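Local coordinates for uncharacterized protein (PDB 4DQA), which is of unknown function but, with an E-set-like N-terminal domain and a concanavalin A-like lectin/glucanase domain, probably binds carbohydrate, at residues Y16-E21 / A129-S134; V26-L31 / E94-G99; L137-A142 / K282-R287; Y149-F154 / G263-R268; F163-L168 / T179-E184. All coordinates share one frame; numbering follows the deposited sequence.

Interaction 1: residues Y16-E21 / A129-S134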
# COMPACT_ATOMS: atom_id res chain seq x y z
N TYR A 16 19.80 -1.50 -14.95
CA TYR A 16 19.79 -0.05 -14.70
C TYR A 16 18.54 0.35 -13.91
O TYR A 16 17.47 -0.21 -14.12
CB TYR A 16 19.80 0.72 -16.02
CG TYR A 16 21.13 0.64 -16.72
CD1 TYR A 16 21.41 -0.38 -17.61
CD2 TYR A 16 22.12 1.59 -16.46
CE1 TYR A 16 22.64 -0.46 -18.25
CE2 TYR A 16 23.36 1.52 -17.10
CZ TYR A 16 23.61 0.49 -17.99
OH TYR A 16 24.84 0.43 -18.61
N ASN A 17 18.68 1.32 -13.02
CA ASN A 17 17.58 1.77 -12.17
C ASN A 17 17.25 3.24 -12.39
O ASN A 17 18.14 4.08 -12.39
CB ASN A 17 17.93 1.55 -10.70
CG ASN A 17 18.09 0.09 -10.36
OD1 ASN A 17 17.13 -0.59 -10.00
ND2 ASN A 17 19.32 -0.42 -10.48
N PHE A 18 15.97 3.52 -12.56
CA PHE A 18 15.48 4.88 -12.79
C PHE A 18 14.34 5.17 -11.83
O PHE A 18 13.63 4.26 -11.41
CB PHE A 18 14.97 5.05 -14.22
CG PHE A 18 16.00 4.80 -15.27
CD1 PHE A 18 17.08 5.65 -15.44
CD2 PHE A 18 15.89 3.71 -16.12
CE1 PHE A 18 18.03 5.41 -16.42
CE2 PHE A 18 16.83 3.47 -17.10
CZ PHE A 18 17.90 4.32 -17.25
N SER A 19 14.17 6.44 -11.50
CA SER A 19 13.10 6.87 -10.62
C SER A 19 12.10 7.65 -11.45
O SER A 19 12.48 8.50 -12.26
CB SER A 19 13.66 7.75 -9.50
OG SER A 19 12.63 8.25 -8.68
N VAL A 20 10.81 7.35 -11.29
CA VAL A 20 9.77 8.10 -11.97
C VAL A 20 9.33 9.23 -11.05
O VAL A 20 8.60 9.01 -10.08
CB VAL A 20 8.58 7.20 -12.36
CG1 VAL A 20 7.49 8.00 -13.05
CG2 VAL A 20 9.07 6.07 -13.27
N GLU A 21 9.80 10.43 -11.34
CA GLU A 21 9.50 11.58 -10.50
C GLU A 21 8.04 11.97 -10.65
O GLU A 21 7.38 11.57 -11.61
CB GLU A 21 10.40 12.77 -10.85
N ALA A 129 18.87 -6.78 -21.41
CA ALA A 129 19.20 -5.66 -20.54
C ALA A 129 17.92 -5.31 -19.78
O ALA A 129 16.84 -5.19 -20.38
CB ALA A 129 19.67 -4.47 -21.38
N TYR A 130 18.04 -5.13 -18.46
CA TYR A 130 16.88 -4.86 -17.62
C TYR A 130 16.90 -3.43 -17.12
O TYR A 130 17.88 -2.98 -16.53
CB TYR A 130 16.85 -5.81 -16.42
CG TYR A 130 16.79 -7.28 -16.77
CD1 TYR A 130 17.94 -7.99 -17.10
CD2 TYR A 130 15.59 -7.97 -16.74
CE1 TYR A 130 17.90 -9.32 -17.41
CE2 TYR A 130 15.55 -9.31 -17.04
CZ TYR A 130 16.70 -9.98 -17.40
OH TYR A 130 16.67 -11.33 -17.71
N PHE A 131 15.85 -2.70 -17.43
CA PHE A 131 15.72 -1.33 -16.98
C PHE A 131 14.57 -1.26 -15.98
O PHE A 131 13.45 -1.62 -16.30
CB PHE A 131 15.45 -0.43 -18.18
CG PHE A 131 16.57 -0.47 -19.20
CD1 PHE A 131 17.67 0.37 -19.08
CD2 PHE A 131 16.54 -1.40 -20.21
CE1 PHE A 131 18.71 0.31 -20.01
CE2 PHE A 131 17.58 -1.47 -21.14
CZ PHE A 131 18.67 -0.62 -21.02
N PHE A 132 14.89 -0.83 -14.77
CA PHE A 132 13.93 -0.84 -13.68
C PHE A 132 13.47 0.58 -13.38
O PHE A 132 14.25 1.55 -13.45
CB PHE A 132 14.57 -1.46 -12.45
CG PHE A 132 14.95 -2.89 -12.63
CD1 PHE A 132 14.00 -3.88 -12.57
CD2 PHE A 132 16.27 -3.25 -12.86
CE1 PHE A 132 14.34 -5.20 -12.72
CE2 PHE A 132 16.62 -4.57 -13.01
CZ PHE A 132 15.65 -5.56 -12.95
N PHE A 133 12.19 0.71 -13.07
CA PHE A 133 11.58 2.01 -12.81
C PHE A 133 10.79 1.92 -11.52
O PHE A 133 9.92 1.06 -11.37
CB PHE A 133 10.66 2.40 -13.97
CG PHE A 133 11.34 2.41 -15.29
CD1 PHE A 133 11.50 1.23 -16.01
CD2 PHE A 133 11.86 3.58 -15.82
CE1 PHE A 133 12.14 1.22 -17.23
CE2 PHE A 133 12.51 3.57 -17.04
CZ PHE A 133 12.65 2.39 -17.74
N SER A 134 11.13 2.76 -10.56
CA SER A 134 10.42 2.77 -9.31
C SER A 134 9.46 3.96 -9.30
O SER A 134 9.79 5.05 -9.80
CB SER A 134 11.39 2.85 -8.14
OG SER A 134 12.32 3.91 -8.33
O HOH W 1 11.74 6.48 -7.21
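Phe18 and Phe133 stand side by side on one face of a parallel strand pair, pointing the same way, with CD2 of Phe18 3.5 Å from CE2 of Phe133 and the ring planes tilted by 31°. The aromatic row continues at CE2 of Phe18, which meets CD1 of Phe131 at 3.8 Å, each atom lying near the plane of the other ring. Phe131 in turn brings CE1 to CD1 of Tyr16 (3.7 Å), where the rings are almost parallel but slid until they barely overlap. Phe131 and Phe133 are the tightly packed part, buried against Phe29 of strand 27-35, consistent with a two-sheet E-set core; the row thins out towards exposed Tyr16. The other face is looser at Asn17 and the serines: OD1 of Asn17 comes within 3.6 Å of CB of buried Phe132, whose ring also meets Tyr66, and one water joins the hydroxyls of Ser19 and Ser134. Between the faces runs a ladder of backbone bonds, from Tyr16 N to Tyr130 O (2.9 Å) as far as Val20 N to Ser134 O. The chemistry implies an edge strand fixed by its backbone, apolar towards the domain core and hydrated where the serines meet.

Interaction 2: residues V26-L31 / E94-G99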
# COMPACT_ATOMS: atom_id res chain seq x y z
N VAL A 26 7.28 11.20 -19.57
CA VAL A 26 8.12 10.71 -20.66
C VAL A 26 9.59 10.78 -20.25
O VAL A 26 10.03 11.77 -19.66
CB VAL A 26 7.91 11.56 -21.93
CG1 VAL A 26 8.86 11.14 -23.03
CG2 VAL A 26 6.47 11.45 -22.40
N MSE A 27 10.36 9.73 -20.54
CA MSE A 27 11.79 9.82 -20.35
C MSE A 27 12.51 9.03 -21.43
O MSE A 27 11.92 8.15 -22.06
CB MSE A 27 12.20 9.33 -18.96
CG MSE A 27 12.04 7.87 -18.76
SE MSE A 27 13.08 7.28 -17.22
CE MSE A 27 14.87 7.61 -17.92
N THR A 28 13.77 9.36 -21.65
CA THR A 28 14.58 8.66 -22.64
C THR A 28 15.82 8.09 -21.98
O THR A 28 16.34 8.66 -21.03
CB THR A 28 15.01 9.61 -23.78
OG1 THR A 28 15.73 10.72 -23.22
CG2 THR A 28 13.81 10.11 -24.54
N PHE A 29 16.26 6.95 -22.49
CA PHE A 29 17.53 6.38 -22.08
C PHE A 29 18.24 5.70 -23.25
O PHE A 29 17.63 5.42 -24.30
CB PHE A 29 17.34 5.42 -20.89
CG PHE A 29 16.55 4.17 -21.22
CD1 PHE A 29 17.19 3.04 -21.67
CD2 PHE A 29 15.18 4.13 -21.04
CE1 PHE A 29 16.48 1.88 -21.97
CE2 PHE A 29 14.48 2.98 -21.33
CZ PHE A 29 15.13 1.86 -21.80
N ASP A 30 19.53 5.46 -23.07
CA ASP A 30 20.40 4.92 -24.10
C ASP A 30 20.43 3.41 -24.01
O ASP A 30 20.48 2.84 -22.91
CB ASP A 30 21.82 5.48 -23.92
CG ASP A 30 21.90 6.98 -24.18
OD1 ASP A 30 21.06 7.52 -24.93
OD2 ASP A 30 22.81 7.63 -23.62
N LEU A 31 20.41 2.78 -25.17
CA LEU A 31 20.49 1.34 -25.29
C LEU A 31 21.68 0.99 -26.17
O LEU A 31 21.72 1.37 -27.35
CB LEU A 31 19.21 0.79 -25.89
CG LEU A 31 19.15 -0.72 -26.04
CD1 LEU A 31 19.17 -1.36 -24.66
CD2 LEU A 31 17.89 -1.08 -26.83
N GLU A 94 18.15 5.32 -28.92
CA GLU A 94 17.43 5.99 -27.83
C GLU A 94 16.09 5.32 -27.63
O GLU A 94 15.33 5.11 -28.57
CB GLU A 94 17.26 7.49 -28.13
CG GLU A 94 16.75 8.30 -26.99
CD GLU A 94 16.83 9.80 -27.27
OE1 GLU A 94 15.84 10.36 -27.76
OE2 GLU A 94 17.90 10.40 -27.01
N VAL A 95 15.79 4.97 -26.38
CA VAL A 95 14.51 4.41 -26.01
C VAL A 95 13.69 5.49 -25.34
O VAL A 95 14.16 6.16 -24.42
CB VAL A 95 14.67 3.24 -25.03
CG1 VAL A 95 13.31 2.65 -24.67
CG2 VAL A 95 15.58 2.15 -25.60
N GLU A 96 12.47 5.68 -25.81
CA GLU A 96 11.56 6.65 -25.22
C GLU A 96 10.42 5.92 -24.55
O GLU A 96 9.71 5.14 -25.17
CB GLU A 96 11.00 7.58 -26.28
CG GLU A 96 10.04 8.64 -25.72
CD GLU A 96 9.15 9.26 -26.78
OE1 GLU A 96 8.19 8.59 -27.23
OE2 GLU A 96 9.42 10.41 -27.17
N LEU A 97 10.25 6.22 -23.26
CA LEU A 97 9.19 5.61 -22.48
C LEU A 97 8.15 6.67 -22.15
O LEU A 97 8.47 7.71 -21.60
CB LEU A 97 9.79 5.02 -21.20
CG LEU A 97 8.96 4.05 -20.37
CD1 LEU A 97 8.45 2.86 -21.18
CD2 LEU A 97 9.82 3.58 -19.22
N SER A 98 6.90 6.39 -22.51
CA SER A 98 5.82 7.34 -22.26
C SER A 98 4.78 6.74 -21.32
O SER A 98 4.91 5.59 -20.88
CB SER A 98 5.15 7.74 -23.57
OG SER A 98 4.63 6.61 -24.22
N GLY A 99 3.76 7.53 -21.00
CA GLY A 99 2.68 7.10 -20.12
C GLY A 99 3.11 6.80 -18.70
O GLY A 99 2.47 6.02 -18.00
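Phe29 and Val95 form a hydrogen-bonded pair in an antiparallel ladder, part of the sheet that faces strand 128-135 in the E-set-like sandwich. The Phe29 side chain shows how such a pair is filled. From CB, chi1 (66°) sets CG between the backbone N and the carbonyl carbon, the crowded position, and CG begins a ring that lies beside Val95. Contact starts beyond it. CD2 is 4.1 Å from both O and CB of Val95, while on the opposite flank CE1 takes CG2 of Val95 at 3.7 Å. CE2 and CZ turn to the other methyl, and at the tip CZ is 3.5 Å from CG1 of Val95. Val95 CB thus stands over one ring face, displaced toward the rim, in a CH-pi contact only 18° off the ring normal. CG2 of Val95 also touches CB of Leu31. The backbones are clipped by two reciprocal pairs of bonds, Met27 with Leu97 and Phe29 with Val95; the straightest, Leu97 N to Met27 O, has an angle of 177° at the hydrogen. On the opposite face Thr28 packs against the extended Glu94, its CG2 lying 3.8 Å from Glu94 OE1.

Interaction 3: residues L137-A142 / K282-R287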
# COMPACT_ATOMS: atom_id res chain seq x y z
N LEU A 137 5.01 5.29 -3.73
CA LEU A 137 3.69 5.58 -3.17
C LEU A 137 3.87 6.42 -1.92
O LEU A 137 4.65 6.05 -1.05
CB LEU A 137 2.97 4.30 -2.80
CG LEU A 137 1.60 4.40 -2.12
CD1 LEU A 137 0.67 5.12 -3.06
CD2 LEU A 137 1.03 3.01 -1.75
N LYS A 138 3.16 7.55 -1.84
CA LYS A 138 3.22 8.41 -0.68
C LYS A 138 1.81 8.80 -0.30
O LYS A 138 0.93 8.84 -1.14
CB LYS A 138 3.98 9.70 -1.00
CG LYS A 138 5.42 9.49 -1.43
CD LYS A 138 6.09 10.81 -1.83
N ILE A 139 1.60 9.07 0.98
CA ILE A 139 0.34 9.62 1.43
C ILE A 139 0.63 11.04 1.94
O ILE A 139 1.45 11.22 2.84
CB ILE A 139 -0.30 8.78 2.55
CG1 ILE A 139 -0.64 7.39 2.04
CG2 ILE A 139 -1.56 9.49 3.08
CD1 ILE A 139 -1.13 6.44 3.11
N THR A 140 -0.04 12.02 1.34
CA THR A 140 0.21 13.43 1.65
C THR A 140 -1.01 14.17 2.19
O THR A 140 -0.88 15.36 2.48
CB THR A 140 0.69 14.17 0.42
OG1 THR A 140 -0.28 14.07 -0.59
CG2 THR A 140 2.01 13.57 -0.06
N LYS A 141 -2.12 13.47 2.36
CA LYS A 141 -3.36 14.04 2.89
C LYS A 141 -3.98 13.04 3.84
O LYS A 141 -3.82 11.83 3.65
CB LYS A 141 -4.32 14.34 1.74
CG LYS A 141 -3.86 15.41 0.79
CD LYS A 141 -4.92 15.68 -0.28
CE LYS A 141 -4.55 16.88 -1.15
NZ LYS A 141 -5.66 17.22 -2.10
N ALA A 142 -4.70 13.54 4.84
CA ALA A 142 -5.37 12.69 5.80
C ALA A 142 -6.60 13.35 6.37
O ALA A 142 -6.79 14.55 6.20
CB ALA A 142 -4.41 12.26 6.92
N LYS A 282 -5.52 12.80 13.29
CA LYS A 282 -5.78 12.46 11.91
C LYS A 282 -5.79 10.96 11.71
O LYS A 282 -5.11 10.22 12.43
CB LYS A 282 -4.73 13.08 11.00
CG LYS A 282 -4.69 14.59 11.02
CD LYS A 282 -3.55 15.08 10.13
CE LYS A 282 -3.38 16.57 10.12
NZ LYS A 282 -2.85 17.03 11.44
N MSE A 283 -6.55 10.51 10.71
CA MSE A 283 -6.54 9.11 10.32
C MSE A 283 -6.39 9.02 8.81
O MSE A 283 -6.77 9.91 8.07
CB MSE A 283 -7.83 8.37 10.70
CG MSE A 283 -8.13 8.45 12.18
SE MSE A 283 -9.45 7.09 12.63
CE MSE A 283 -10.19 7.90 14.23
N SER A 284 -5.87 7.88 8.40
CA SER A 284 -5.68 7.56 6.99
C SER A 284 -5.80 6.06 6.84
O SER A 284 -5.47 5.29 7.74
CB SER A 284 -4.31 8.05 6.56
OG SER A 284 -3.94 7.60 5.26
N GLU A 285 -6.25 5.60 5.67
CA GLU A 285 -6.22 4.16 5.36
C GLU A 285 -6.94 3.33 6.43
O GLU A 285 -6.42 2.32 6.93
CB GLU A 285 -4.80 3.66 5.15
CG GLU A 285 -4.10 4.28 3.99
CD GLU A 285 -4.77 3.94 2.67
OE1 GLU A 285 -4.93 2.73 2.39
OE2 GLU A 285 -5.19 4.87 1.94
N VAL A 286 -8.15 3.76 6.73
CA VAL A 286 -9.01 3.09 7.71
C VAL A 286 -9.75 1.94 7.06
O VAL A 286 -10.41 2.13 6.04
CB VAL A 286 -10.03 4.09 8.27
CG1 VAL A 286 -11.00 3.42 9.22
CG2 VAL A 286 -9.34 5.27 8.94
N ARG A 287 -9.60 0.73 7.60
CA ARG A 287 -10.19 -0.46 6.99
C ARG A 287 -10.80 -1.40 7.98
O ARG A 287 -10.30 -1.55 9.09
CB ARG A 287 -9.14 -1.24 6.19
CG ARG A 287 -8.28 -0.37 5.28
CD ARG A 287 -7.22 -1.21 4.58
NE ARG A 287 -6.23 -0.34 3.95
CZ ARG A 287 -4.93 -0.58 3.90
NH1 ARG A 287 -4.43 -1.70 4.41
NH2 ARG A 287 -4.13 0.28 3.30
O HOH W 2 -4.95 9.39 3.60
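Glu285 meets Ile139 through its aliphatic stem, CG to CD1 at 3.8 Å, and turns its carboxylate to the guanidinium of Arg287. OE1 lies at the edge of that flat group, in its plane, and receives NH2 at 2.7 Å through its anti lone pair, in a nearly straight salt bridge (169° at the hydrogen). Tyr315 OH is a further partner of OE1, Lys317 pairs with OE2, and NH1 of Arg287 goes to Glu166, so each charged group has more than one partner. A fold at chi2 (-64°) is what places CD of Glu285. The residue itself has positive phi and forms a G1 beta bulge with Val286, both facing Tyr316, where strand 282-289 turns a corner in the concanavalin A-like sandwich. Ahead of the bulge Ser284 OG rests 3.7 Å from both CG2 and CD1 of Ile139. The same OG binds a water at 2.6 Å, and that water donates to Lys141 O. Farther along, where the two segments draw together and the selenomethionine Met283 is bonded through its backbone to Gly143, Ala142 sets CB 3.5 Å from Met283 O. Its methyl also lies 4.2 Å from CB of Lys282.

Interaction 4: residues Y149-F154 / G263-R268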
# COMPACT_ATOMS: atom_id res chain seq x y z
N TYR A 149 -17.35 12.17 13.63
CA TYR A 149 -17.73 10.78 13.61
C TYR A 149 -18.02 10.33 12.18
O TYR A 149 -18.39 11.15 11.31
CB TYR A 149 -19.00 10.53 14.44
CG TYR A 149 -20.24 11.18 13.87
CD1 TYR A 149 -21.02 10.51 12.93
CD2 TYR A 149 -20.63 12.45 14.25
CE1 TYR A 149 -22.15 11.11 12.39
CE2 TYR A 149 -21.79 13.04 13.69
CZ TYR A 149 -22.51 12.36 12.77
OH TYR A 149 -23.64 12.94 12.20
N ILE A 150 -17.85 9.03 11.95
CA ILE A 150 -18.48 8.34 10.84
C ILE A 150 -19.28 7.19 11.41
O ILE A 150 -18.71 6.33 12.09
CB ILE A 150 -17.47 7.81 9.82
CG1 ILE A 150 -16.51 8.90 9.37
CG2 ILE A 150 -18.21 7.24 8.63
CD1 ILE A 150 -15.40 8.38 8.49
N SER A 151 -20.58 7.22 11.18
CA SER A 151 -21.49 6.14 11.58
C SER A 151 -21.59 5.17 10.40
O SER A 151 -21.98 5.56 9.31
CB SER A 151 -22.87 6.70 11.91
OG SER A 151 -23.87 5.68 12.09
N VAL A 152 -21.26 3.90 10.64
CA VAL A 152 -21.25 2.85 9.62
C VAL A 152 -22.24 1.75 9.90
O VAL A 152 -22.28 1.16 10.98
CB VAL A 152 -19.84 2.21 9.56
CG1 VAL A 152 -19.83 1.03 8.61
CG2 VAL A 152 -18.79 3.23 9.21
N LYS A 153 -23.07 1.45 8.91
CA LYS A 153 -23.97 0.32 9.00
C LYS A 153 -23.46 -0.72 8.01
O LYS A 153 -23.37 -0.46 6.81
CB LYS A 153 -25.39 0.74 8.64
CG LYS A 153 -26.45 -0.28 9.01
CD LYS A 153 -27.84 0.33 9.03
N PHE A 154 -23.10 -1.90 8.51
CA PHE A 154 -22.68 -2.99 7.64
C PHE A 154 -23.90 -3.70 7.09
O PHE A 154 -24.99 -3.55 7.64
CB PHE A 154 -21.78 -3.93 8.40
CG PHE A 154 -20.44 -3.38 8.64
CD1 PHE A 154 -19.50 -3.38 7.66
CD2 PHE A 154 -20.14 -2.79 9.86
CE1 PHE A 154 -18.25 -2.85 7.87
CE2 PHE A 154 -18.90 -2.27 10.06
CZ PHE A 154 -17.96 -2.31 9.07
N GLY A 263 -24.22 0.65 17.10
CA GLY A 263 -23.55 0.23 15.91
C GLY A 263 -22.14 0.77 15.85
O GLY A 263 -21.58 1.24 16.85
N PHE A 264 -21.59 0.71 14.67
CA PHE A 264 -20.18 0.93 14.43
C PHE A 264 -19.92 2.41 14.19
O PHE A 264 -20.61 3.07 13.41
CB PHE A 264 -19.77 0.11 13.20
CG PHE A 264 -18.29 -0.04 13.01
CD1 PHE A 264 -17.55 0.95 12.38
CD2 PHE A 264 -17.64 -1.21 13.37
CE1 PHE A 264 -16.18 0.82 12.17
CE2 PHE A 264 -16.27 -1.35 13.15
CZ PHE A 264 -15.55 -0.34 12.54
N TYR A 265 -18.88 2.92 14.84
CA TYR A 265 -18.44 4.30 14.67
C TYR A 265 -16.96 4.38 14.45
O TYR A 265 -16.19 3.56 14.97
CB TYR A 265 -18.77 5.15 15.91
CG TYR A 265 -20.18 5.67 15.93
CD1 TYR A 265 -20.51 6.80 15.18
CD2 TYR A 265 -21.19 5.04 16.63
CE1 TYR A 265 -21.81 7.29 15.18
CE2 TYR A 265 -22.51 5.52 16.63
CZ TYR A 265 -22.79 6.66 15.87
OH TYR A 265 -24.12 7.11 15.89
N ILE A 266 -16.55 5.41 13.70
CA ILE A 266 -15.15 5.81 13.59
C ILE A 266 -15.03 7.20 14.21
O ILE A 266 -15.83 8.09 13.94
CB ILE A 266 -14.69 5.86 12.11
CG1 ILE A 266 -14.78 4.47 11.50
CG2 ILE A 266 -13.27 6.42 12.01
CD1 ILE A 266 -14.78 4.46 9.98
N GLY A 267 -14.06 7.37 15.11
CA GLY A 267 -13.68 8.70 15.58
C GLY A 267 -14.43 9.29 16.75
O GLY A 267 -13.88 10.18 17.41
N ARG A 268 -15.67 8.86 16.99
CA ARG A 268 -16.52 9.48 18.02
C ARG A 268 -17.78 8.63 18.09
O ARG A 268 -18.31 8.26 17.04
CB ARG A 268 -16.87 10.92 17.63
CG ARG A 268 -17.93 11.60 18.46
CD ARG A 268 -18.28 12.96 17.89
NE ARG A 268 -19.40 13.58 18.57
CZ ARG A 268 -20.05 14.66 18.15
NH1 ARG A 268 -19.71 15.25 17.00
NH2 ARG A 268 -21.06 15.14 18.88
O HOH W 3 -23.36 3.61 13.80
O HOH W 4 -23.44 -0.35 12.59
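Val152 and Phe264 lie side by side at the apolar centre, CB of Val152 3.8 Å from CD1 of the ring. Next to them Ile150 and Ile266, a hydrogen-bonded antiparallel pair, meet CB to CB at 4.1 Å, and Ile266 continues inward onto Leu314 and Val286 of the facing strands. Phe154 completes this layer in a T-shaped (edge-to-face) contact: its CE2 stands 3.6 Å above the Phe264 ring, displaced toward the rim, with the planes at 90°. In Phe264 chi1 (-166°) puts CG anti to the backbone N, and CG itself lies 3.7 Å from Phe154 CE2. The layer thus belongs to the interior between the two sheets of the concanavalin A-like domain. On the reverse face Tyr265 brings CE1 to within 3.5 Å of CB of Ser151 and runs beside Tyr149. Backbone bonds join Ile150 and Ile266 in both directions, and Val152 N bonds directly to Phe264 O. One water accepts from Ser151 OG and donates to Phe264 O; a second links Val152 O and Phe264 N. Arg268, extended from CG to NE, sets NH1 near the rim of the Tyr149 ring, and its NH2 forms a salt bridge with Glu276. The chemistry implies a strand pair tied by backbone bonds, apolar on its inner face, with waters linking Ser151 OG and backbone groups.

Interaction 5: residues F163-L168 / T179-E184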
# COMPACT_ATOMS: atom_id res chain seq x y z
N PHE A 163 -11.86 -11.17 11.86
CA PHE A 163 -11.91 -9.81 11.36
C PHE A 163 -10.64 -9.06 11.66
O PHE A 163 -9.78 -9.52 12.42
CB PHE A 163 -13.11 -9.07 11.97
CG PHE A 163 -12.91 -8.74 13.41
CD1 PHE A 163 -13.20 -9.67 14.38
CD2 PHE A 163 -12.40 -7.51 13.79
CE1 PHE A 163 -13.00 -9.40 15.73
CE2 PHE A 163 -12.20 -7.22 15.14
CZ PHE A 163 -12.49 -8.18 16.10
N THR A 164 -10.55 -7.90 11.03
CA THR A 164 -9.44 -6.96 11.21
C THR A 164 -9.97 -5.54 11.21
O THR A 164 -10.79 -5.18 10.35
CB THR A 164 -8.41 -7.08 10.07
OG1 THR A 164 -7.94 -8.42 10.00
CG2 THR A 164 -7.23 -6.15 10.29
N TYR A 165 -9.49 -4.74 12.15
CA TYR A 165 -9.61 -3.29 12.08
C TYR A 165 -8.20 -2.79 11.85
O TYR A 165 -7.28 -3.25 12.52
CB TYR A 165 -10.04 -2.66 13.41
CG TYR A 165 -11.41 -2.97 13.97
CD1 TYR A 165 -12.39 -3.61 13.23
CD2 TYR A 165 -11.72 -2.58 15.28
CE1 TYR A 165 -13.65 -3.86 13.76
CE2 TYR A 165 -12.98 -2.83 15.83
CZ TYR A 165 -13.94 -3.45 15.07
OH TYR A 165 -15.19 -3.70 15.60
N GLU A 166 -8.02 -1.82 10.97
CA GLU A 166 -6.69 -1.20 10.84
C GLU A 166 -6.81 0.25 10.40
O GLU A 166 -7.80 0.65 9.80
CB GLU A 166 -5.73 -1.95 9.91
CG GLU A 166 -6.22 -2.07 8.50
CD GLU A 166 -5.22 -2.72 7.56
OE1 GLU A 166 -4.01 -2.59 7.80
OE2 GLU A 166 -5.64 -3.33 6.54
N ALA A 167 -5.81 1.03 10.76
CA ALA A 167 -5.75 2.44 10.36
C ALA A 167 -4.35 2.98 10.56
O ALA A 167 -3.60 2.50 11.43
CB ALA A 167 -6.69 3.26 11.19
N LEU A 168 -4.02 4.01 9.80
CA LEU A 168 -2.91 4.91 10.14
C LEU A 168 -3.51 6.03 10.98
O LEU A 168 -4.53 6.64 10.61
CB LEU A 168 -2.27 5.51 8.89
CG LEU A 168 -1.54 4.52 8.01
CD1 LEU A 168 -1.36 5.08 6.58
CD2 LEU A 168 -0.21 4.10 8.59
N THR A 179 -11.65 7.25 20.99
CA THR A 179 -12.19 6.23 20.08
C THR A 179 -11.43 6.18 18.77
O THR A 179 -11.28 7.21 18.10
CB THR A 179 -13.65 6.58 19.73
OG1 THR A 179 -14.41 6.61 20.91
CG2 THR A 179 -14.26 5.56 18.78
N ILE A 180 -10.98 5.00 18.36
CA ILE A 180 -10.50 4.82 16.98
C ILE A 180 -11.66 4.33 16.15
O ILE A 180 -12.20 5.08 15.35
CB ILE A 180 -9.29 3.93 16.89
CG1 ILE A 180 -8.13 4.56 17.66
CG2 ILE A 180 -8.86 3.78 15.40
CD1 ILE A 180 -6.95 3.62 17.84
N MSE A 181 -12.09 3.09 16.34
CA MSE A 181 -13.17 2.53 15.54
C MSE A 181 -13.81 1.33 16.23
O MSE A 181 -13.11 0.58 16.92
CB MSE A 181 -12.59 2.10 14.17
CG MSE A 181 -11.31 1.27 14.29
SE MSE A 181 -10.19 1.12 12.68
CE MSE A 181 -11.50 0.23 11.53
N GLY A 182 -15.10 1.10 15.99
CA GLY A 182 -15.74 -0.13 16.42
C GLY A 182 -17.12 0.10 16.99
O GLY A 182 -17.70 1.19 16.82
N THR A 183 -17.59 -0.92 17.71
CA THR A 183 -18.92 -0.96 18.24
C THR A 183 -18.84 -0.99 19.75
O THR A 183 -18.49 -1.99 20.35
CB THR A 183 -19.66 -2.18 17.69
OG1 THR A 183 -19.60 -2.10 16.25
CG2 THR A 183 -21.12 -2.22 18.16
N GLU A 184 -19.13 0.15 20.37
CA GLU A 184 -19.02 0.28 21.82
C GLU A 184 -19.85 -0.76 22.55
O GLU A 184 -21.01 -1.03 22.21
CB GLU A 184 -19.41 1.70 22.25
CG GLU A 184 -19.54 1.92 23.78
CD GLU A 184 -18.29 1.67 24.58
OE1 GLU A 184 -17.20 1.55 23.97
OE2 GLU A 184 -18.40 1.58 25.82
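Tyr165 and Met181, a selenomethionine here, slide past each other in opposite directions to make a Met-aromatic contact inside the concanavalin A-like sandwich. The selenium lies 5.3 Å from the ring centroid and 46° off its normal, an oblique approach. CE, at the end of the chain, folds back on the root of the tyrosine, 3.7 Å from its CB. Going the opposite way, the phenol runs past the Met181 backbone to Gly182, with CE2 3.6 Å from Met181 O. Beyond that, the hydroxyl OH comes 3.7 Å from CA of Gly182. Gly182, lacking a side chain, fits closely beside Tyr165 CE2 at backbone angles that themselves call for glycine. Met181 has two conformers; in the one described, it bends at chi3 (-62°), which is what turns CE back. It follows Ile180 in a classic beta bulge opposite Leu189, at the corner where the chain leaves strand 178-180. Surroundings fix the phenol further: Tyr165 OH bonds to Met187 O, the ring meets Phe264 edge-to-face, and CE2 of Phe163 lies over one of its faces. Past the ring the selenium also touches the next residues of the same strand, SE lying 3.8 Å from Glu166 O and 4.4 Å from CB of Ala167.

In the fold
The five contacts divide between two β-rich domains. Interactions 1 and 2, with centres 11 Å apart, lie on the facing sheets of the N-terminal domain and touch through Phe131 on Phe29 and Phe133 on Leu97. Strand 128-135 then leads on to 137-142 and interaction 3, at the entry to the concanavalin A-like domain. Interactions 4 and 5, centres 10 Å apart, both come between the two halves of interaction 3 in sequence, and are joined by a probable hydrogen bond between Gly182 N and Tyr265 O. Strands 163-171 and 282-289 neighbour each other in one sheet, tying interactions 3 and 5. Interactions 2 and 4 are about 48 Å apart between centres, consistent with an elongated chain of two separately packed cores.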